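Long-range contact in nicotinamide-nucleotide adenylyltransferase NadR family / Ribosylnicotinamide kinase (Lactococcus lactis subsp. cremoris, PDB 6GYE), which probably phosphorylates nicotinamide riboside, which it binds in its kinase part, and adenylylates the resulting nucleotide in the synthesis of NAD+: residues 44-49 with 80-85. Residues are numbered along the deposited sequence; the frame is centred on the assembly and turned at random.
Sequences VLLVVS and IKVSML
On the face they share with Val-47 and Leu-85, chi1 sets Leu-45 CG anti to its backbone N (-175°) and chi2 (60°) brings CD1 to Ser-83 OG, which stands between its own N and carbonyl carbon. In the conformers described, of two each for Ser-83 and Lys-81, Leu-45 CD1 lies 3.5 Å from Ser-83 OG and also touches CB and CG of Lys-81, the direct neighbour of Leu-45 across the strands. Ser-83 OG donates to Leu-46 O at 3.3 Å from above the carbonyl plane. The same oxygen takes the backbone Ser-83 N at 2.9 Å, nearly along the C=O axis. An alanine in place of Leu-45 would remove CD1 and probably open a gap beside Ser-83 OG and the first carbons of Lys-81. Farther along this face, Val-47 CG1 packs on Leu-85 CB at 3.5 Å, and helix 95-110 lies against Ser-83 and Leu-85. On the reverse face, Leu-46 CG meets Ile-80 CG2 at 4.0 Å, while Val-48 CG2 reaches Val-82 CG1 at 3.9 Å. Helix 63-73 packs against Val-48, Val-82 and Met-84 here. Arg-71 NE of this helix makes a hydrogen bond to Val-82 O. The backbone ladder alternates between the strands: Leu-46 N to Lys-81 O at 2.8 Å, then Val-48 N to Ser-83 O at 2.9 Å, with Lys-81 N and Leu-85 N answering to Val-44 O and Val-48 O. The two segments run parallel, their axes 32° apart. They form the outer end of a five-stranded sheet ordered 3-2-1-4-5, linked by a beta-alpha-beta crossover through helix 63-73, as in the Rossmann-like fold of nucleotidyltransferases.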
loop_
_atom_site.group_PDB
_atom_site.type_symbol
_atom_site.label_atom_id
_atom_site.label_comp_id
_atom_site.label_asym_id
_atom_site.label_seq_id
_atom_site.Cartn_x
_atom_site.Cartn_y
_atom_site.Cartn_z
ATOM N N VAL A 44 -18.930 -11.866 16.516
ATOM C CA VAL A 44 -18.748 -10.428 16.365
ATOM C C VAL A 44 -18.997 -10.055 14.914
ATOM O O VAL A 44 -18.463 -10.700 14.002
ATOM C CB VAL A 44 -17.336 -9.976 16.792
ATOM C CG1 VAL A 44 -17.114 -8.506 16.476
ATOM C CG2 VAL A 44 -17.110 -10.234 18.267
ATOM N N LEU A 45 -19.782 -9.006 14.705
ATOM C CA LEU A 45 -19.951 -8.385 13.398
ATOM C C LEU A 45 -19.146 -7.087 13.373
ATOM O O LEU A 45 -19.422 -6.171 14.159
ATOM C CB LEU A 45 -21.425 -8.108 13.120
ATOM C CG LEU A 45 -21.770 -7.556 11.735
ATOM C CD1 LEU A 45 -21.345 -8.532 10.653
ATOM C CD2 LEU A 45 -23.250 -7.269 11.622
ATOM N N LEU A 46 -18.132 -7.018 12.501
ATOM C CA LEU A 46 -17.379 -5.787 12.298
ATOM C C LEU A 46 -18.090 -4.936 11.265
ATOM O O LEU A 46 -18.405 -5.421 10.177
ATOM C CB LEU A 46 -15.953 -6.054 11.832
ATOM C CG LEU A 46 -15.047 -6.881 12.734
ATOM C CD1 LEU A 46 -13.616 -6.923 12.162
ATOM C CD2 LEU A 46 -15.085 -6.350 14.167
ATOM N N VAL A 47 -18.374 -3.682 11.607
ATOM C CA VAL A 47 -19.045 -2.794 10.667
ATOM C C VAL A 47 -18.050 -1.749 10.184
ATOM O O VAL A 47 -17.552 -0.941 10.972
ATOM C CB VAL A 47 -20.299 -2.155 11.268
ATOM C CG1 VAL A 47 -20.901 -1.178 10.281
ATOM C CG2 VAL A 47 -21.316 -3.236 11.581
ATOM N N VAL A 48 -17.728 -1.801 8.893
ATOM C CA VAL A 48 -16.904 -0.795 8.236
ATOM C C VAL A 48 -17.848 0.246 7.677
ATOM O O VAL A 48 -18.645 -0.064 6.782
ATOM C CB VAL A 48 -16.074 -1.397 7.092
ATOM C CG1 VAL A 48 -14.978 -0.429 6.686
ATOM C CG2 VAL A 48 -15.539 -2.756 7.447
ATOM N N SER A 49 -17.770 1.471 8.186
ATOM C CA SER A 49 -18.626 2.529 7.673
ATOM C C SER A 49 -17.818 3.470 6.785
ATOM O O SER A 49 -16.591 3.569 6.902
ATOM C CB SER A 49 -19.297 3.293 8.818
ATOM O OG SER A 49 -18.327 3.834 9.685
ATOM N N ILE A 80 -16.121 -14.267 13.486
ATOM C CA ILE A 80 -15.971 -12.854 13.144
ATOM C C ILE A 80 -16.349 -12.655 11.688
ATOM O O ILE A 80 -15.713 -13.220 10.794
ATOM C CB ILE A 80 -14.555 -12.320 13.420
ATOM C CG1 ILE A 80 -14.191 -12.452 14.899
ATOM C CG2 ILE A 80 -14.447 -10.848 13.021
ATOM C CD1 ILE A 80 -12.774 -12.043 15.202
ATOM N N LYS A 81 -17.380 -11.849 11.454
ATOM C CA LYS A 81 -17.856 -11.487 10.130
ATOM C C LYS A 81 -17.603 -10.003 9.901
ATOM O O LYS A 81 -17.666 -9.203 10.837
ATOM C CB LYS A 81 -19.352 -11.795 9.985
ATOM C CG LYS A 81 -19.951 -11.510 8.603
ATOM C CD LYS A 81 -19.495 -12.529 7.575
ATOM C CE LYS A 81 -20.122 -12.297 6.201
ATOM N NZ LYS A 81 -19.583 -13.282 5.219
ATOM N N VAL A 82 -17.313 -9.644 8.651
ATOM C CA VAL A 82 -17.037 -8.265 8.250
ATOM C C VAL A 82 -18.121 -7.817 7.285
ATOM O O VAL A 82 -18.400 -8.507 6.292
ATOM C CB VAL A 82 -15.657 -8.113 7.583
ATOM C CG1 VAL A 82 -15.487 -6.680 7.086
ATOM C CG2 VAL A 82 -14.539 -8.484 8.548
ATOM N N SER A 83 -18.713 -6.656 7.564
ATOM C CA SER A 83 -19.815 -6.133 6.773
ATOM C C SER A 83 -19.624 -4.637 6.552
ATOM O O SER A 83 -18.891 -3.965 7.284
ATOM C CB SER A 83 -21.162 -6.400 7.450
ATOM O OG SER A 83 -21.275 -5.648 8.645
ATOM N N MET A 84 -20.313 -4.122 5.540
ATOM C CA MET A 84 -20.136 -2.764 5.053
ATOM C C MET A 84 -21.385 -1.952 5.357
ATOM O O MET A 84 -22.496 -2.391 5.037
ATOM C CB MET A 84 -19.884 -2.787 3.544
ATOM C CG MET A 84 -18.990 -1.704 3.004
ATOM S SD MET A 84 -18.699 -1.893 1.231
ATOM C CE MET A 84 -20.207 -1.196 0.567
ATOM N N LEU A 85 -21.205 -0.778 5.986
ATOM C CA LEU A 85 -22.286 0.189 6.196
ATOM C C LEU A 85 -22.021 1.397 5.309
ATOM O O LEU A 85 -21.199 2.251 5.645
ATOM C CB LEU A 85 -22.417 0.616 7.652
ATOM C CG LEU A 85 -23.559 1.626 7.867
ATOM C CD1 LEU A 85 -24.858 1.071 7.323
ATOM C CD2 LEU A 85 -23.739 1.962 9.321
#